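PDB 2JD4: laminin subunit ALPHA-1 from Mus musculus, which forms part of laminin-111 in basement membranes and, through its LG4-5 domains, probably provides sites for attachment to the cell surface. Local coordinates for residues L226-T231 with H286-H291; Q5-A10 with R275-L280; L211-Y216 with R366-Q371; S232-L237 with I252-V257; F259-G264 with A290-H295. The protein carries 4 engineered substitutions. All coordinates share one frame; numbering follows the deposited sequence.

Contact 1: residues L226-T231 with H286-H291; sequences LEFRTT and HTLQAH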
# COMPACT_ATOMS: atom_id res chain seq x y z
N LEU A 226 12.70 5.69 -5.59
CA LEU A 226 12.15 4.48 -4.99
C LEU A 226 13.25 3.71 -4.29
O LEU A 226 14.43 3.99 -4.47
CB LEU A 226 11.52 3.60 -6.07
CG LEU A 226 12.40 3.01 -7.18
CD1 LEU A 226 13.22 1.82 -6.66
CD2 LEU A 226 11.51 2.54 -8.31
N GLU A 227 12.85 2.73 -3.48
CA GLU A 227 13.78 1.86 -2.78
C GLU A 227 13.39 0.45 -3.17
O GLU A 227 12.21 0.15 -3.30
CB GLU A 227 13.66 2.02 -1.27
CG GLU A 227 14.03 3.38 -0.73
CD GLU A 227 13.83 3.48 0.76
OE1 GLU A 227 14.38 2.63 1.49
OE2 GLU A 227 13.12 4.40 1.22
N PHE A 228 14.38 -0.42 -3.36
CA PHE A 228 14.09 -1.79 -3.74
C PHE A 228 15.04 -2.77 -3.07
O PHE A 228 16.14 -2.41 -2.68
CB PHE A 228 14.18 -1.94 -5.27
CG PHE A 228 15.60 -1.92 -5.80
CD1 PHE A 228 16.37 -3.08 -5.81
CD2 PHE A 228 16.15 -0.74 -6.30
CE1 PHE A 228 17.68 -3.06 -6.30
CE2 PHE A 228 17.46 -0.71 -6.79
CZ PHE A 228 18.23 -1.88 -6.79
N ARG A 229 14.59 -4.01 -2.94
CA ARG A 229 15.39 -5.08 -2.36
C ARG A 229 15.06 -6.30 -3.20
O ARG A 229 13.90 -6.52 -3.57
CB ARG A 229 15.03 -5.35 -0.89
CG ARG A 229 13.66 -5.98 -0.65
CD ARG A 229 13.51 -6.48 0.79
NE ARG A 229 14.37 -7.62 1.09
CZ ARG A 229 14.17 -8.86 0.64
NH1 ARG A 229 13.12 -9.12 -0.12
NH2 ARG A 229 15.00 -9.83 0.96
N THR A 230 16.07 -7.10 -3.53
CA THR A 230 15.84 -8.27 -4.35
C THR A 230 16.98 -9.27 -4.24
O THR A 230 18.09 -8.92 -3.86
CB THR A 230 15.68 -7.86 -5.85
OG1 THR A 230 15.43 -9.02 -6.65
CG2 THR A 230 16.94 -7.17 -6.34
N THR A 231 16.68 -10.53 -4.57
CA THR A 231 17.68 -11.59 -4.56
C THR A 231 17.75 -12.20 -5.97
O THR A 231 18.12 -13.37 -6.13
CB THR A 231 17.33 -12.70 -3.55
OG1 THR A 231 16.06 -13.29 -3.88
CG2 THR A 231 17.29 -12.14 -2.14
N HIS A 286 18.14 -0.63 -1.35
CA HIS A 286 18.96 0.29 -2.13
C HIS A 286 18.08 1.45 -2.58
O HIS A 286 16.90 1.26 -2.88
CB HIS A 286 19.51 -0.43 -3.36
CG HIS A 286 20.35 -1.62 -3.02
ND1 HIS A 286 21.63 -1.51 -2.54
CD2 HIS A 286 20.06 -2.94 -3.02
CE1 HIS A 286 22.10 -2.71 -2.26
NE2 HIS A 286 21.16 -3.60 -2.54
N THR A 287 18.64 2.65 -2.59
CA THR A 287 17.88 3.81 -3.02
C THR A 287 18.13 4.01 -4.50
O THR A 287 19.21 3.68 -5.01
CB THR A 287 18.29 5.08 -2.25
OG1 THR A 287 19.66 5.38 -2.51
CG2 THR A 287 18.08 4.89 -0.75
N LEU A 288 17.13 4.53 -5.20
CA LEU A 288 17.27 4.76 -6.63
C LEU A 288 16.62 6.08 -7.03
O LEU A 288 15.48 6.36 -6.65
CB LEU A 288 16.66 3.59 -7.41
CG LEU A 288 16.80 3.53 -8.93
CD1 LEU A 288 16.41 2.14 -9.40
CD2 LEU A 288 15.93 4.59 -9.60
N GLN A 289 17.37 6.88 -7.78
CA GLN A 289 16.89 8.17 -8.26
C GLN A 289 17.14 8.24 -9.76
O GLN A 289 18.23 7.94 -10.22
CB GLN A 289 17.64 9.31 -7.57
CG GLN A 289 17.54 9.33 -6.06
CD GLN A 289 18.50 10.32 -5.43
OE1 GLN A 289 18.46 11.52 -5.72
NE2 GLN A 289 19.37 9.83 -4.55
N ALA A 290 16.12 8.62 -10.51
CA ALA A 290 16.25 8.74 -11.96
C ALA A 290 15.58 10.05 -12.35
O ALA A 290 14.35 10.18 -12.27
CB ALA A 290 15.57 7.57 -12.65
N HIS A 291 16.38 11.03 -12.77
CA HIS A 291 15.84 12.33 -13.13
C HIS A 291 15.92 12.64 -14.62
O HIS A 291 16.98 12.52 -15.23
CB HIS A 291 16.57 13.43 -12.35
CG HIS A 291 15.92 14.78 -12.43
ND1 HIS A 291 16.52 15.92 -11.95
CD2 HIS A 291 14.71 15.16 -12.91
CE1 HIS A 291 15.71 16.95 -12.13
NE2 HIS A 291 14.60 16.51 -12.70
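H286 O takes one hydrogen bond and one weaker CA-H...O contact from strand 226-230. F228 N donates to H286 O at 3.1 Å, and E227 CA lies 3.2 Å from H286 O. H286 N returns a bond to F228 O, so F228 and H286 are an antiparallel hydrogen-bonded pair. L226 and L288 form the next such pair, with L288 N 2.8 Å from L226 O. E227 and T287 between them are a non-hydrogen-bonded pair. The two strands are neighbours in a sheet of the second laminin G domain, a beta-sandwich of the concanavalin clan. F228, H286, L226 and L288 share one face, and strand 247-253 packs against it. CG of F228 lies between the backbone N and the carbonyl carbon (chi1 73°), which turns it toward H286. H286 CB sits over one face of the F228 ring, 4.2 Å from its centroid. The F228 and H286 rings are oblique, their planes 41° apart. F228 CE2 meets L288 CD1 at 4.0 Å. An alanine at F228 would probably open a gap beside H286 CB, L288 CD1 and I252. D282 and D302 bind the two imidazole nitrogens of H286, which fixes its rotation.

Contact 2: residues Q5-A10 with R275-L280; sequences QPELCA and RAARAL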
# COMPACT_ATOMS: atom_id res chain seq x y z
N GLN A 5 33.20 -18.56 -11.93
CA GLN A 5 32.02 -19.19 -11.35
C GLN A 5 30.97 -18.12 -11.07
O GLN A 5 31.30 -17.02 -10.62
CB GLN A 5 32.39 -19.96 -10.06
CG GLN A 5 32.99 -19.12 -8.94
CD GLN A 5 33.45 -19.96 -7.76
OE1 GLN A 5 33.94 -19.42 -6.76
NE2 GLN A 5 33.29 -21.28 -7.86
N PRO A 6 29.69 -18.40 -11.35
CA PRO A 6 28.66 -17.39 -11.10
C PRO A 6 28.58 -16.87 -9.67
O PRO A 6 28.79 -17.62 -8.72
CB PRO A 6 27.37 -18.08 -11.56
CG PRO A 6 27.69 -19.56 -11.49
CD PRO A 6 29.12 -19.62 -11.95
N GLU A 7 28.30 -15.58 -9.52
CA GLU A 7 28.18 -14.99 -8.19
C GLU A 7 26.75 -15.14 -7.68
O GLU A 7 25.81 -14.54 -8.21
CB GLU A 7 28.60 -13.52 -8.21
CG GLU A 7 30.11 -13.34 -8.19
CD GLU A 7 30.53 -11.89 -8.09
OE1 GLU A 7 29.99 -11.17 -7.22
OE2 GLU A 7 31.40 -11.47 -8.89
N LEU A 8 26.59 -15.98 -6.66
CA LEU A 8 25.29 -16.23 -6.07
C LEU A 8 24.74 -15.00 -5.38
O LEU A 8 25.50 -14.16 -4.90
CB LEU A 8 25.38 -17.37 -5.05
CG LEU A 8 25.77 -18.75 -5.59
CD1 LEU A 8 25.83 -19.74 -4.42
CD2 LEU A 8 24.76 -19.22 -6.63
N CYS A 9 23.42 -14.90 -5.35
CA CYS A 9 22.74 -13.78 -4.69
C CYS A 9 22.35 -14.23 -3.29
O CYS A 9 22.41 -15.41 -2.97
CB CYS A 9 21.47 -13.41 -5.45
SG CYS A 9 21.74 -12.59 -7.06
N ALA A 10 21.94 -13.28 -2.46
CA ALA A 10 21.51 -13.60 -1.10
C ALA A 10 20.29 -14.51 -1.21
O ALA A 10 19.72 -14.67 -2.30
CB ALA A 10 21.16 -12.33 -0.34
N ARG A 275 30.43 -2.31 -8.20
CA ARG A 275 31.74 -2.96 -8.13
C ARG A 275 31.61 -4.48 -8.20
O ARG A 275 32.37 -5.15 -8.90
CB ARG A 275 32.46 -2.59 -6.83
CG ARG A 275 32.44 -1.11 -6.49
CD ARG A 275 33.35 -0.82 -5.30
NE ARG A 275 33.04 0.45 -4.64
CZ ARG A 275 31.93 0.67 -3.94
NH1 ARG A 275 31.02 -0.29 -3.80
NH2 ARG A 275 31.73 1.85 -3.37
N ALA A 276 30.64 -5.02 -7.46
CA ALA A 276 30.40 -6.46 -7.45
C ALA A 276 29.13 -6.77 -8.22
O ALA A 276 28.15 -6.03 -8.14
CB ALA A 276 30.28 -6.95 -6.01
N ALA A 277 29.15 -7.87 -8.97
CA ALA A 277 28.00 -8.28 -9.77
C ALA A 277 26.76 -8.58 -8.92
O ALA A 277 25.64 -8.26 -9.31
CB ALA A 277 28.36 -9.51 -10.60
N ARG A 278 26.97 -9.19 -7.76
CA ARG A 278 25.87 -9.53 -6.87
C ARG A 278 25.55 -8.46 -5.83
O ARG A 278 24.71 -8.67 -4.95
CB ARG A 278 26.18 -10.86 -6.18
CG ARG A 278 27.56 -10.90 -5.52
CD ARG A 278 27.58 -10.16 -4.20
NE ARG A 278 28.95 -9.89 -3.75
CZ ARG A 278 29.88 -10.82 -3.57
NH1 ARG A 278 29.61 -12.10 -3.82
NH2 ARG A 278 31.09 -10.48 -3.16
N ALA A 279 26.21 -7.32 -5.93
CA ALA A 279 26.01 -6.23 -4.98
C ALA A 279 24.55 -5.83 -4.77
O ALA A 279 24.10 -5.67 -3.63
CB ALA A 279 26.81 -5.01 -5.41
N LEU A 280 23.81 -5.69 -5.86
CA LEU A 280 22.41 -5.28 -5.77
C LEU A 280 21.41 -6.37 -5.39
O LEU A 280 20.31 -6.07 -4.94
CB LEU A 280 21.97 -4.61 -7.08
CG LEU A 280 22.70 -3.31 -7.44
CD1 LEU A 280 22.13 -2.74 -8.74
CD2 LEU A 280 22.55 -2.30 -6.32
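E7 and L8 lie on an irregular, mostly extended run of chain that passes a type I turn from A276 to A279. The turn is closed by A279 N bonding to A276 O at 3.2 Å. It presents A277 and R278 to the other segment. L8 contributes its backbone here, with L8 O 3.6 Å from R278 CB. The side chain of L8 points away. The E7 chain is extended beyond CG and crosses R278 at about a right angle. E7 OE1 lies over one face of the R278 guanidinium, 3.4 Å above its plane and offset toward the rim. E7 OE1 to R278 NH1 is 3.5 Å, a salt bridge by charge alone, since no N-H points at the oxygen.

The contact brings the loop before strand 22-23 onto the second laminin G domain. The link is covalent next door: C9 forms a disulfide with C281. A10 also makes a backbone hydrogen bond with C281.

CG of R278 lies between its backbone N and carbonyl carbon (chi1 51°), which puts R278 CG 3.0 Å from E7 OE1. The arginine chain then bends at chi2. The carboxylate and guanidinium planes are 64° apart. E7 OE2 reaches A277 CB at 4.0 Å. The pair is at the surface, and E7 and L8 also touch a crystal neighbour.

Contact 3: residues L211-Y216 with R366-Q371; sequences LVKEGY and RAFDLQ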
# COMPACT_ATOMS: atom_id res chain seq x y z
N LEU A 211 -0.75 1.26 -13.08
CA LEU A 211 -1.37 2.45 -12.46
C LEU A 211 -1.66 3.59 -13.45
O LEU A 211 -1.03 3.71 -14.50
CB LEU A 211 -0.44 2.99 -11.36
CG LEU A 211 -0.30 2.27 -10.01
CD1 LEU A 211 -0.15 0.78 -10.20
CD2 LEU A 211 0.90 2.84 -9.27
N VAL A 212 -2.61 4.45 -13.07
CA VAL A 212 -3.00 5.60 -13.88
C VAL A 212 -3.58 5.18 -15.23
O VAL A 212 -2.96 5.37 -16.28
CB VAL A 212 -1.81 6.55 -14.13
CG1 VAL A 212 -2.32 7.90 -14.64
CG2 VAL A 212 -1.02 6.74 -12.85
N LYS A 213 -4.78 4.61 -15.18
CA LYS A 213 -5.44 4.15 -16.39
C LYS A 213 -5.75 5.28 -17.37
O LYS A 213 -5.78 5.06 -18.59
CB LYS A 213 -6.74 3.41 -16.03
CG LYS A 213 -7.37 2.66 -17.18
CD LYS A 213 -8.57 1.85 -16.72
CE LYS A 213 -9.16 1.03 -17.86
NZ LYS A 213 -10.32 0.21 -17.41
N GLU A 214 -5.97 6.49 -16.86
CA GLU A 214 -6.27 7.62 -17.73
C GLU A 214 -5.04 8.10 -18.51
O GLU A 214 -5.17 8.88 -19.46
CB GLU A 214 -6.87 8.78 -16.93
CG GLU A 214 -5.93 9.45 -15.93
CD GLU A 214 -5.79 8.68 -14.63
OE1 GLU A 214 -5.17 9.23 -13.69
OE2 GLU A 214 -6.29 7.54 -14.54
N GLY A 215 -3.87 7.63 -18.10
CA GLY A 215 -2.64 8.01 -18.80
C GLY A 215 -1.76 9.02 -18.08
O GLY A 215 -2.25 9.97 -17.47
N TYR A 216 -0.45 8.82 -18.17
CA TYR A 216 0.51 9.71 -17.55
C TYR A 216 1.37 10.34 -18.65
O TYR A 216 1.77 9.65 -19.58
CB TYR A 216 1.41 8.95 -16.56
CG TYR A 216 2.23 9.86 -15.67
CD1 TYR A 216 1.65 10.51 -14.58
CD2 TYR A 216 3.57 10.12 -15.96
CE1 TYR A 216 2.39 11.40 -13.79
CE2 TYR A 216 4.32 11.01 -15.18
CZ TYR A 216 3.71 11.65 -14.10
OH TYR A 216 4.44 12.55 -13.34
N ARG A 366 -3.86 1.02 -5.50
CA ARG A 366 -4.80 1.65 -6.43
C ARG A 366 -4.66 1.15 -7.86
O ARG A 366 -5.31 1.66 -8.76
CB ARG A 366 -4.59 3.17 -6.44
CG ARG A 366 -4.67 3.84 -5.08
CD ARG A 366 -4.33 5.31 -5.19
NE ARG A 366 -5.24 6.01 -6.10
CZ ARG A 366 -5.03 7.23 -6.58
NH1 ARG A 366 -3.94 7.91 -6.24
NH2 ARG A 366 -5.91 7.78 -7.40
N ALA A 367 -3.81 0.15 -8.07
CA ALA A 367 -3.60 -0.40 -9.41
C ALA A 367 -4.93 -0.85 -10.02
O ALA A 367 -5.77 -1.41 -9.32
CB ALA A 367 -2.63 -1.58 -9.34
N PHE A 368 -5.12 -0.61 -11.32
CA PHE A 368 -6.36 -1.02 -11.98
C PHE A 368 -6.23 -2.44 -12.54
O PHE A 368 -7.22 -3.08 -12.87
CB PHE A 368 -6.75 -0.01 -13.07
CG PHE A 368 -5.75 0.11 -14.21
CD1 PHE A 368 -5.79 -0.77 -15.28
CD2 PHE A 368 -4.81 1.14 -14.22
CE1 PHE A 368 -4.90 -0.63 -16.36
CE2 PHE A 368 -3.92 1.29 -15.28
CZ PHE A 368 -3.97 0.40 -16.36
N ASP A 369 -4.99 -2.92 -12.63
CA ASP A 369 -4.69 -4.26 -13.12
C ASP A 369 -3.49 -4.71 -12.29
O ASP A 369 -2.43 -4.08 -12.31
CB ASP A 369 -4.33 -4.23 -14.61
CG ASP A 369 -4.21 -5.62 -15.21
OD1 ASP A 369 -4.49 -6.61 -14.51
OD2 ASP A 369 -3.84 -5.72 -16.40
N LEU A 370 -3.67 -5.80 -11.55
CA LEU A 370 -2.66 -6.33 -10.64
C LEU A 370 -2.53 -7.84 -10.77
O LEU A 370 -3.53 -8.56 -10.71
CB LEU A 370 -3.09 -5.97 -9.21
CG LEU A 370 -2.19 -6.20 -7.99
CD1 LEU A 370 -1.15 -5.10 -7.91
CD2 LEU A 370 -3.04 -6.19 -6.73
N GLN A 371 -1.30 -8.32 -10.94
CA GLN A 371 -1.04 -9.75 -11.08
C GLN A 371 0.25 -10.13 -10.35
O GLN A 371 1.32 -9.58 -10.65
CB GLN A 371 -0.89 -10.14 -12.56
CG GLN A 371 -2.01 -9.65 -13.48
CD GLN A 371 -3.36 -10.27 -13.15
OE1 GLN A 371 -3.47 -11.48 -12.95
NE2 GLN A 371 -4.39 -9.44 -13.11
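K213 and F368 carry this contact, their side chains crossing at about a right angle. K213 CB lies over one face of the F368 ring, 3.5 Å above the plane and offset toward the rim. It makes a CH-pi contact, 3.8 Å from the ring centroid. The K213 chain is extended throughout and passes across the ring, with K213 CD 4.1 Å from F368 CD1. F368 CE2 also packs close to K213 CA, at 3.4 Å. The carbonyl carbon of L211 meets the same ring at its edge, near the ring plane. CG of F368 lies between the backbone N and the carbonyl carbon (chi1 63°), on the side of 211-213; the ring then lies against K213.

A second patch is apolar. L211 CD1 touches A367 CB at 3.5 Å, although the side chain starts out away from A367.

The chain turns a corner at K213 and E214, in a type I turn from V212 to G215. G215 N bonds to V212 O at 3.0 Å. A side chain at G215 would jam against E214 O. Q371 NE2 donates to D369 OD1 at 3.2 Å, and Y208 OH holds D369 OD2.

F368 also packs on A210 and P323. Strand 207-212 pairs antiparallel with strands 369-374 and 322-326 in the beta-sandwich of the second laminin G domain, so the contact sits where these three strands meet.

Contact 4: residues S232-L237 with I252-V257; sequences SKNGVL and IVDGKV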
# COMPACT_ATOMS: atom_id res chain seq x y z
N SER A 232 17.38 -11.40 -6.97
CA SER A 232 17.40 -11.82 -8.37
C SER A 232 18.22 -10.83 -9.19
O SER A 232 18.26 -9.63 -8.88
CB SER A 232 15.98 -11.91 -8.92
OG SER A 232 15.98 -12.21 -10.31
N LYS A 233 18.85 -11.31 -10.26
CA LYS A 233 19.69 -10.46 -11.09
C LYS A 233 18.98 -9.75 -12.24
O LYS A 233 19.55 -8.85 -12.85
CB LYS A 233 20.87 -11.27 -11.64
CG LYS A 233 21.59 -12.09 -10.57
CD LYS A 233 22.81 -12.81 -11.13
CE LYS A 233 23.95 -11.84 -11.37
NZ LYS A 233 24.41 -11.24 -10.08
N ASN A 234 17.75 -10.15 -12.54
CA ASN A 234 17.01 -9.52 -13.63
C ASN A 234 15.57 -9.20 -13.25
O ASN A 234 14.87 -10.04 -12.69
CB ASN A 234 17.03 -10.41 -14.87
CG ASN A 234 18.43 -10.74 -15.34
OD1 ASN A 234 19.01 -11.74 -14.94
ND2 ASN A 234 18.99 -9.87 -16.17
N GLY A 235 15.12 -7.99 -13.58
CA GLY A 235 13.76 -7.62 -13.26
C GLY A 235 13.40 -6.21 -13.66
O GLY A 235 14.15 -5.27 -13.40
N VAL A 236 12.25 -6.08 -14.32
CA VAL A 236 11.76 -4.78 -14.74
C VAL A 236 11.22 -4.04 -13.52
O VAL A 236 10.54 -4.63 -12.69
CB VAL A 236 10.61 -4.93 -15.77
CG1 VAL A 236 10.00 -3.56 -16.06
CG2 VAL A 236 11.13 -5.59 -17.05
N LEU A 237 11.53 -2.75 -13.42
CA LEU A 237 11.05 -1.95 -12.29
C LEU A 237 9.89 -1.04 -12.70
O LEU A 237 8.83 -1.05 -12.06
CB LEU A 237 12.19 -1.12 -11.71
CG LEU A 237 13.31 -1.90 -11.00
CD1 LEU A 237 14.49 -0.98 -10.69
CD2 LEU A 237 12.76 -2.52 -9.71
N ILE A 252 16.45 -3.76 -14.15
CA ILE A 252 17.66 -4.39 -13.64
C ILE A 252 17.98 -5.53 -14.60
O ILE A 252 17.19 -6.45 -14.76
CB ILE A 252 17.44 -4.99 -12.22
CG1 ILE A 252 17.05 -3.88 -11.23
CG2 ILE A 252 18.70 -5.68 -11.75
CD1 ILE A 252 16.83 -4.38 -9.81
N VAL A 253 19.14 -5.46 -15.25
CA VAL A 253 19.56 -6.49 -16.19
C VAL A 253 20.98 -6.94 -15.86
O VAL A 253 21.92 -6.15 -15.94
CB VAL A 253 19.52 -5.97 -17.65
CG1 VAL A 253 20.02 -7.04 -18.61
CG2 VAL A 253 18.09 -5.57 -18.01
N ASP A 254 21.12 -8.20 -15.47
CA ASP A 254 22.42 -8.77 -15.12
C ASP A 254 23.15 -8.02 -14.01
O ASP A 254 24.36 -7.80 -14.09
CB ASP A 254 23.31 -8.85 -16.36
CG ASP A 254 22.73 -9.74 -17.44
OD1 ASP A 254 22.33 -10.88 -17.13
OD2 ASP A 254 22.68 -9.29 -18.61
N GLY A 255 22.40 -7.63 -12.98
CA GLY A 255 23.01 -6.93 -11.86
C GLY A 255 23.21 -5.44 -12.03
O GLY A 255 23.67 -4.77 -11.10
N LYS A 256 22.88 -4.90 -13.19
CA LYS A 256 23.03 -3.46 -13.43
C LYS A 256 21.68 -2.78 -13.57
O LYS A 256 20.70 -3.41 -13.95
CB LYS A 256 23.85 -3.22 -14.70
CG LYS A 256 25.31 -3.61 -14.59
CD LYS A 256 25.80 -4.32 -15.84
CE LYS A 256 25.60 -3.48 -17.09
NZ LYS A 256 26.10 -4.19 -18.30
N VAL A 257 21.63 -1.49 -13.25
CA VAL A 257 20.40 -0.73 -13.37
C VAL A 257 20.49 0.15 -14.62
O VAL A 257 21.48 0.86 -14.82
CB VAL A 257 20.16 0.16 -12.13
CG1 VAL A 257 18.91 1.01 -12.32
CG2 VAL A 257 20.02 -0.71 -10.89
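K233 meets G255 just ahead of the beta hairpin of strands 235-241 and 247-253, in the second laminin G domain. K233 O accepts G255 N at 3.1 Å, in the carbonyl plane and on a lone pair. The donor belongs to a type I' turn, V253 to K256, which joins strand 247-253 to strand 256-262. D254 and G255 are its corner residues. A side chain on G255 would jam against D254 O, and its CB would come near K233 NZ. The K233 chain bends at chi3 and chi4. Its NZ makes a weak hydrogen bond to A277 O, and the side chain also touches C9. I252 CG2 packs against K233 O at 3.5 Å.

N234 continues the approach through its backbone. N234 CA is 3.3 Å from I252 O, a CA-H...O contact. I252 O is gripped again by the next residue, with G235 N donating at 2.8 Å. I252 N answers to G235 O at 2.9 Å. G235 and I252 are therefore an antiparallel hydrogen-bonded pair.

L237 points back toward I252. CG1 of I252, anti to the carbonyl carbon (chi1 -61°), is the branch that meets the leucine. The two side chains cross at a slant, and L237 also packs on L288. The touching atoms are L237 CD1 and I252 CG1, 3.9 Å apart.

Contact 5: residues F259-G264 with A290-H295; sequences FHVNNG and AHKSKH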
# COMPACT_ATOMS: atom_id res chain seq x y z
N PHE A 259 18.43 3.02 -17.14
CA PHE A 259 17.41 4.05 -17.24
C PHE A 259 17.39 4.49 -18.70
O PHE A 259 18.29 5.19 -19.15
CB PHE A 259 17.77 5.22 -16.31
CG PHE A 259 16.82 6.39 -16.38
CD1 PHE A 259 15.46 6.21 -16.59
CD2 PHE A 259 17.30 7.68 -16.17
CE1 PHE A 259 14.59 7.29 -16.58
CE2 PHE A 259 16.43 8.78 -16.16
CZ PHE A 259 15.08 8.58 -16.37
N HIS A 260 16.37 4.05 -19.45
CA HIS A 260 16.24 4.39 -20.87
C HIS A 260 15.22 5.50 -21.08
O HIS A 260 14.21 5.57 -20.38
CB HIS A 260 15.75 3.18 -21.68
CG HIS A 260 16.55 1.93 -21.46
ND1 HIS A 260 17.85 1.79 -21.88
CD2 HIS A 260 16.21 0.76 -20.88
CE1 HIS A 260 18.29 0.59 -21.57
NE2 HIS A 260 17.31 -0.06 -20.96
N VAL A 261 15.48 6.34 -22.06
CA VAL A 261 14.57 7.43 -22.38
C VAL A 261 14.58 7.65 -23.89
O VAL A 261 15.63 7.57 -24.53
CB VAL A 261 15.01 8.73 -21.68
CG1 VAL A 261 14.25 9.92 -22.26
CG2 VAL A 261 14.74 8.63 -20.18
N ASN A 262 13.41 7.89 -24.47
CA ASN A 262 13.31 8.15 -25.90
C ASN A 262 12.33 9.28 -26.15
O ASN A 262 11.13 9.14 -25.91
CB ASN A 262 12.84 6.90 -26.66
CG ASN A 262 13.02 7.05 -28.16
OD1 ASN A 262 12.67 8.07 -28.74
ND2 ASN A 262 13.56 6.01 -28.80
N ASN A 263 12.85 10.41 -26.62
CA ASN A 263 12.04 11.59 -26.89
C ASN A 263 11.63 11.68 -28.36
O ASN A 263 11.23 12.74 -28.84
CB ASN A 263 12.82 12.84 -26.48
CG ASN A 263 13.23 12.82 -25.02
OD1 ASN A 263 12.39 12.65 -24.14
ND2 ASN A 263 14.52 13.00 -24.76
N GLY A 264 11.74 10.56 -29.06
CA GLY A 264 11.36 10.53 -30.46
C GLY A 264 12.52 10.58 -31.44
O GLY A 264 12.31 10.60 -32.65
N ALA A 290 16.12 8.62 -10.51
CA ALA A 290 16.25 8.74 -11.96
C ALA A 290 15.58 10.05 -12.35
O ALA A 290 14.35 10.18 -12.27
CB ALA A 290 15.57 7.57 -12.65
N HIS A 291 16.38 11.03 -12.77
CA HIS A 291 15.84 12.33 -13.13
C HIS A 291 15.92 12.64 -14.62
O HIS A 291 16.98 12.52 -15.23
CB HIS A 291 16.57 13.43 -12.35
CG HIS A 291 15.92 14.78 -12.43
ND1 HIS A 291 16.52 15.92 -11.95
CD2 HIS A 291 14.71 15.16 -12.91
CE1 HIS A 291 15.71 16.95 -12.13
NE2 HIS A 291 14.60 16.51 -12.70
N LYS A 292 14.79 13.02 -15.20
CA LYS A 292 14.74 13.38 -16.61
C LYS A 292 14.46 14.87 -16.72
O LYS A 292 13.46 15.36 -16.18
CB LYS A 292 13.62 12.62 -17.34
CG LYS A 292 13.48 13.01 -18.81
CD LYS A 292 12.13 12.59 -19.37
CE LYS A 292 12.05 12.81 -20.87
NZ LYS A 292 12.20 14.24 -21.25
N SER A 293 15.34 15.59 -17.40
CA SER A 293 15.18 17.03 -17.61
C SER A 293 15.39 17.32 -19.09
O SER A 293 15.73 16.42 -19.86
CB SER A 293 16.20 17.80 -16.77
OG SER A 293 17.52 17.49 -17.16
N LYS A 294 15.17 18.57 -19.50
CA LYS A 294 15.32 18.99 -20.90
C LYS A 294 16.25 18.10 -21.73
O LYS A 294 15.79 17.17 -22.39
CB LYS A 294 15.82 20.44 -20.96
CG LYS A 294 14.88 21.45 -20.32
CD LYS A 294 15.45 22.86 -20.38
CE LYS A 294 14.52 23.87 -19.73
NZ LYS A 294 15.09 25.25 -19.73
N HIS A 295 17.55 18.38 -21.69
CA HIS A 295 18.51 17.58 -22.45
C HIS A 295 19.42 16.84 -21.48
O HIS A 295 20.63 16.77 -21.69
CB HIS A 295 19.35 18.49 -23.36
CG HIS A 295 20.26 17.75 -24.30
ND1 HIS A 295 21.19 18.38 -25.10
CD2 HIS A 295 20.38 16.42 -24.56
CE1 HIS A 295 21.84 17.48 -25.82
NE2 HIS A 295 21.37 16.29 -25.51
O HOH W 1 14.73 14.71 -21.75
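Strands 259-262 and 290-293, bearing F259 and A290, run nearly parallel, at 18°, with axes 9.1 Å apart at closest approach, and meet through side chains as facing layers of the beta-sandwich. A290 CB sits over the centre of the F259 ring, 3.7 Å from its centroid, in a CH-pi contact. CG of F259 is anti to the backbone N (chi1 176°), which puts it on the side of A290. H291 O lies at the ring edge, in its plane, 3.9 Å from F259 CE2. An alanine at F259 would probably open a gap over A290 CB and take away packing from L250 and I297.

V261 CG1 touches K292 CE at 3.9 Å. N263 and K292 reach toward each other tip to tip, with a weak hydrogen bond from K292 NZ to N263 OD1 at 3.3 Å. The ammonium has stronger partners: T316 O, L220 O, R219 O and a water 2.6 Å from K292 NZ. That water is also 2.7 Å from S293 O. This buried charge is thus met mainly by carbonyl oxygens, which would probably stabilise it. N262 OD1 takes G264 N, an Asx turn at the strand end. The N263 side chain is about 6 Å from the magnesium ion bound by D246 and D319.

Strand 256-262 lies between strands 247-253 and 267-272, and strand 286-293 between strands 222-230 and 296-301.

Contacts 1, 4 and 5 belong to the second laminin G domain. Contacts 1 and 4 lie in its two facing sheets, have centres 11 Å apart and touch through side chains; contact 5 bridges the sheets. Contacts 1 and 5 share strand 286-293, and contacts 4 and 5 share strand 256-262, about 18 and 19 Å apart by their centres. Contact 4 closes before contact 5 opens along the chain. Contact 2 joins the N-terminal segment to the loop before strand 286-293, beside the C9-C281 disulfide, and touches contacts 1 and 4. Contact 3 touches none of the others. Contact 5 lies near the magnesium site of this domain; its centre is about 29 Å from that of contact 2.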